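Local coordinates for Sn-glycerol-3-phosphate ABC transporter substrate-binding protein UspB (Mycobacterium tuberculosis, PDB 4MFI) that probably binds glycerophosphocholine as the substrate-binding subunit of an ATP-binding cassette transporter, at residues A[388-398]-A[416-427]. Sequence-based numbering, arbitrary orientation.
Sequences LPGGDRIISAG and IQKRLQVILDRQ
The guanidinium of Arg-419 lies with one face over the CG2 methyl of Ile-394, its NH1 3.9 Å from that carbon; a bend at chi3 (57°) turns the guanidinium over that methyl group. At the guanidinium edge, in its plane, NH2 donates to a water, whose oxygen lies 2.9 Å from O of Ile-394 and donates to it, so that the water bridges the two helices. Ile-394 itself is a knob in a hole formed by Ile-416, Arg-419, Leu-420 and Ile-423. Its CG2 also meets CG2 of Ile-416, while its CD1 reaches tip to tip toward CD1 of Ile-423 at 3.6 Å and lies beside CD2 of Leu-420. The two segments belong to the last two long helices of this periplasmic-binding-protein-type fold, 391-405 and 409-427, which form an antiparallel helical hairpin; here their axes run at 170° and come within 10.5 Å. At the end of the contact nearer the hairpin turn the packing is close: CD1 of Ile-416 rests on the CA of Gly-398 at 3.4 Å, where the glycine lacks a side chain. Ile-395 lays CG1 against CD1 of Leu-420 on the buried flank, and the same isoleucine touches Ser-207 of helix 206-209. At the other end, the type II turn from Leu-388 to Gly-391 leads into helix 391-405, with Gly-390 as N-cap. Leu-388 crosses Leu-420, Ile-423 and Leu-424 at about right angles; chi1 of -167° swings CG away from the backbone nitrogen and toward helix 416-427, with CD2 3.7 Å from CD2 of Leu-420 and also against CG2 of Ile-423, and CD1 on CB of Leu-424. Leu-227 of strand 226-227 touches both Leu-388 and Leu-420. Beyond Leu-388, the Pro-389 ring slides past Ile-423 in the opposite direction and sets CG 3.8 Å from CB of Gln-427.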
loop_
_atom_site.group_PDB
_atom_site.type_symbol
_atom_site.label_atom_id
_atom_site.label_comp_id
_atom_site.label_asym_id
_atom_site.label_seq_id
_atom_site.Cartn_x
_atom_site.Cartn_y
_atom_site.Cartn_z
ATOM N N LEU A 388 -7.807 6.426 -11.068
ATOM C CA LEU A 388 -7.744 6.707 -12.496
ATOM C C LEU A 388 -7.175 5.459 -13.161
ATOM O O LEU A 388 -6.078 5.023 -12.815
ATOM C CB LEU A 388 -6.832 7.917 -12.715
ATOM C CG LEU A 388 -6.802 8.625 -14.074
ATOM C CD1 LEU A 388 -6.161 9.994 -13.918
ATOM C CD2 LEU A 388 -6.075 7.798 -15.139
ATOM N N PRO A 389 -7.919 4.871 -14.111
ATOM C CA PRO A 389 -7.522 3.593 -14.714
ATOM C C PRO A 389 -6.106 3.606 -15.264
ATOM O O PRO A 389 -5.767 4.471 -16.075
ATOM C CB PRO A 389 -8.530 3.417 -15.858
ATOM C CG PRO A 389 -9.743 4.134 -15.386
ATOM C CD PRO A 389 -9.220 5.339 -14.623
ATOM N N GLY A 390 -5.292 2.661 -14.799
ATOM C CA GLY A 390 -3.898 2.558 -15.193
ATOM C C GLY A 390 -2.962 3.664 -14.720
ATOM O O GLY A 390 -1.800 3.690 -15.120
ATOM N N GLY A 391 -3.440 4.570 -13.870
ATOM C CA GLY A 391 -2.626 5.705 -13.475
ATOM C C GLY A 391 -1.317 5.299 -12.813
ATOM O O GLY A 391 -0.259 5.904 -13.050
ATOM N N ASP A 392 -1.382 4.273 -11.972
ATOM C CA ASP A 392 -0.172 3.741 -11.361
ATOM C C ASP A 392 0.848 3.296 -12.400
ATOM O O ASP A 392 2.034 3.590 -12.274
ATOM C CB ASP A 392 -0.500 2.582 -10.417
ATOM C CG ASP A 392 -1.151 1.409 -11.121
ATOM O OD1 ASP A 392 -2.080 1.633 -11.927
ATOM O OD2 ASP A 392 -0.728 0.255 -10.875
ATOM N N ARG A 393 0.381 2.610 -13.440
ATOM C CA ARG A 393 1.277 2.046 -14.440
ATOM C C ARG A 393 1.835 3.119 -15.377
ATOM O O ARG A 393 3.010 3.080 -15.765
ATOM C CB ARG A 393 0.550 0.965 -15.245
ATOM C CG ARG A 393 -0.056 -0.169 -14.395
ATOM C CD ARG A 393 0.983 -0.944 -13.596
ATOM N NE ARG A 393 2.099 -1.396 -14.428
ATOM C CZ ARG A 393 3.088 -2.173 -13.994
ATOM N NH1 ARG A 393 3.095 -2.604 -12.737
ATOM N NH2 ARG A 393 4.070 -2.524 -14.815
ATOM N N ILE A 394 0.983 4.065 -15.749
ATOM C CA ILE A 394 1.386 5.140 -16.652
ATOM C C ILE A 394 2.360 6.101 -15.957
ATOM O O ILE A 394 3.391 6.479 -16.523
ATOM C CB ILE A 394 0.146 5.889 -17.191
ATOM C CG1 ILE A 394 -0.706 4.938 -18.043
ATOM C CG2 ILE A 394 0.548 7.133 -17.970
ATOM C CD1 ILE A 394 -2.077 5.493 -18.405
ATOM N N ILE A 395 2.058 6.487 -14.721
ATOM C CA ILE A 395 2.993 7.316 -13.961
ATOM C C ILE A 395 4.317 6.579 -13.719
ATOM O O ILE A 395 5.399 7.159 -13.874
ATOM C CB ILE A 395 2.366 7.798 -12.638
ATOM C CG1 ILE A 395 1.191 8.743 -12.940
ATOM C CG2 ILE A 395 3.404 8.494 -11.767
ATOM C CD1 ILE A 395 0.299 9.056 -11.735
ATOM N N SER A 396 4.242 5.300 -13.359
ATOM C CA SER A 396 5.457 4.515 -13.157
ATOM C C SER A 396 6.307 4.442 -14.412
ATOM O O SER A 396 7.533 4.532 -14.327
ATOM C CB SER A 396 5.144 3.098 -12.688
ATOM O OG SER A 396 4.772 3.087 -11.326
ATOM N N ALA A 397 5.673 4.257 -15.570
ATOM C CA ALA A 397 6.436 4.181 -16.809
ATOM C C ALA A 397 7.170 5.489 -17.071
ATOM O O ALA A 397 8.312 5.487 -17.527
ATOM C CB ALA A 397 5.526 3.827 -17.983
ATOM N N GLY A 398 6.524 6.611 -16.761
ATOM C CA GLY A 398 7.158 7.906 -16.936
ATOM C C GLY A 398 8.337 8.103 -16.000
ATOM O O GLY A 398 9.402 8.564 -16.413
ATOM N N ILE A 416 2.352 12.751 -19.811
ATOM C CA ILE A 416 1.586 11.853 -18.961
ATOM C C ILE A 416 0.300 12.512 -18.493
ATOM O O ILE A 416 -0.764 11.886 -18.526
ATOM C CB ILE A 416 2.413 11.367 -17.776
ATOM C CG1 ILE A 416 3.464 10.378 -18.269
ATOM C CG2 ILE A 416 1.525 10.730 -16.718
ATOM C CD1 ILE A 416 4.477 10.044 -17.230
ATOM N N GLN A 417 0.378 13.778 -18.079
ATOM C CA GLN A 417 -0.830 14.462 -17.619
ATOM C C GLN A 417 -1.900 14.540 -18.711
ATOM O O GLN A 417 -3.084 14.349 -18.434
ATOM C CB GLN A 417 -0.527 15.854 -17.043
ATOM C CG GLN A 417 -1.788 16.547 -16.528
ATOM C CD GLN A 417 -1.523 17.618 -15.486
ATOM O OE1 GLN A 417 -0.648 17.479 -14.641
ATOM N NE2 GLN A 417 -2.317 18.678 -15.519
ATOM N N LYS A 418 -1.491 14.804 -19.950
ATOM C CA LYS A 418 -2.447 14.841 -21.056
ATOM C C LYS A 418 -3.118 13.482 -21.259
ATOM O O LYS A 418 -4.335 13.397 -21.454
ATOM C CB LYS A 418 -1.761 15.292 -22.351
ATOM C CG LYS A 418 -1.366 16.758 -22.361
ATOM C CD LYS A 418 -0.574 17.117 -23.614
ATOM C CE LYS A 418 -0.475 18.628 -23.796
ATOM N NZ LYS A 418 0.019 19.333 -22.583
ATOM N N ARG A 419 -2.330 12.414 -21.198
ATOM C CA ARG A 419 -2.878 11.068 -21.358
ATOM C C ARG A 419 -3.816 10.695 -20.220
ATOM O O ARG A 419 -4.881 10.111 -20.444
ATOM C CB ARG A 419 -1.747 10.045 -21.501
ATOM C CG ARG A 419 -1.028 10.205 -22.848
ATOM C CD ARG A 419 0.292 9.511 -22.897
ATOM N NE ARG A 419 0.172 8.091 -22.614
ATOM C CZ ARG A 419 1.074 7.403 -21.926
ATOM N NH1 ARG A 419 0.893 6.114 -21.708
ATOM N NH2 ARG A 419 2.154 8.015 -21.446
ATOM N N LEU A 420 -3.414 11.027 -19.002
ATOM C CA LEU A 420 -4.236 10.745 -17.827
ATOM C C LEU A 420 -5.544 11.534 -17.851
ATOM O O LEU A 420 -6.589 11.027 -17.438
ATOM C CB LEU A 420 -3.466 11.057 -16.541
ATOM C CG LEU A 420 -2.241 10.186 -16.235
ATOM C CD1 LEU A 420 -1.611 10.636 -14.919
ATOM C CD2 LEU A 420 -2.598 8.712 -16.182
ATOM N N GLN A 421 -5.492 12.778 -18.328
ATOM C CA GLN A 421 -6.690 13.611 -18.392
ATOM C C GLN A 421 -7.723 12.984 -19.328
ATOM O O GLN A 421 -8.911 12.913 -19.001
ATOM C CB GLN A 421 -6.345 15.024 -18.869
ATOM C CG GLN A 421 -7.513 15.991 -18.737
ATOM C CD GLN A 421 -7.804 16.318 -17.298
ATOM O OE1 GLN A 421 -6.937 16.819 -16.584
ATOM N NE2 GLN A 421 -9.028 16.035 -16.853
ATOM N N VAL A 422 -7.264 12.523 -20.490
ATOM C CA VAL A 422 -8.148 11.871 -21.449
ATOM C C VAL A 422 -8.784 10.615 -20.848
ATOM O O VAL A 422 -9.995 10.415 -20.953
ATOM C CB VAL A 422 -7.400 11.549 -22.756
ATOM C CG1 VAL A 422 -8.225 10.632 -23.644
ATOM C CG2 VAL A 422 -7.066 12.832 -23.496
ATOM N N ILE A 423 -7.979 9.788 -20.186
ATOM C CA ILE A 423 -8.503 8.561 -19.583
ATOM C C ILE A 423 -9.499 8.876 -18.462
ATOM O O ILE A 423 -10.573 8.282 -18.385
ATOM C CB ILE A 423 -7.363 7.657 -19.062
ATOM C CG1 ILE A 423 -6.575 7.077 -20.244
ATOM C CG2 ILE A 423 -7.918 6.512 -18.196
ATOM C CD1 ILE A 423 -5.252 6.459 -19.849
ATOM N N LEU A 424 -9.141 9.819 -17.600
ATOM C CA LEU A 424 -10.014 10.216 -16.501
ATOM C C LEU A 424 -11.368 10.712 -17.013
ATOM O O LEU A 424 -12.422 10.286 -16.532
ATOM C CB LEU A 424 -9.339 11.322 -15.685
ATOM C CG LEU A 424 -10.081 11.752 -14.423
ATOM C CD1 LEU A 424 -10.096 10.609 -13.402
ATOM C CD2 LEU A 424 -9.428 13.000 -13.845
ATOM N N ASP A 425 -11.342 11.605 -17.999
ATOM C CA ASP A 425 -12.578 12.186 -18.516
ATOM C C ASP A 425 -13.429 11.175 -19.286
ATOM O O ASP A 425 -14.661 11.298 -19.326
ATOM C CB ASP A 425 -12.281 13.409 -19.387
ATOM C CG ASP A 425 -11.699 14.561 -18.595
ATOM O OD1 ASP A 425 -11.875 14.575 -17.359
ATOM O OD2 ASP A 425 -11.064 15.447 -19.204
ATOM N N ARG A 426 -12.795 10.170 -19.887
ATOM C CA ARG A 426 -13.563 9.198 -20.653
ATOM C C ARG A 426 -14.086 8.028 -19.818
ATOM O O ARG A 426 -15.156 7.491 -20.118
ATOM C CB ARG A 426 -12.802 8.721 -21.900
ATOM C CG ARG A 426 -11.883 7.552 -21.709
ATOM C CD ARG A 426 -11.173 7.199 -23.022
ATOM N NE ARG A 426 -12.065 7.064 -24.180
ATOM C CZ ARG A 426 -12.804 5.988 -24.450
ATOM N NH1 ARG A 426 -12.808 4.945 -23.630
ATOM N NH2 ARG A 426 -13.563 5.955 -25.532
ATOM N N GLN A 427 -13.353 7.656 -18.766
ATOM C CA GLN A 427 -13.691 6.459 -17.979
ATOM C C GLN A 427 -14.383 6.732 -16.655
ATOM O O GLN A 427 -15.172 5.910 -16.189
ATOM C CB GLN A 427 -12.443 5.622 -17.680
ATOM C CG GLN A 427 -11.683 5.139 -18.898
ATOM C CD GLN A 427 -12.538 4.318 -19.833
ATOM O OE1 GLN A 427 -12.913 4.779 -20.907
ATOM N NE2 GLN A 427 -12.842 3.087 -19.435
HETATM O O HOH W 1 4.018 6.873 -19.312
#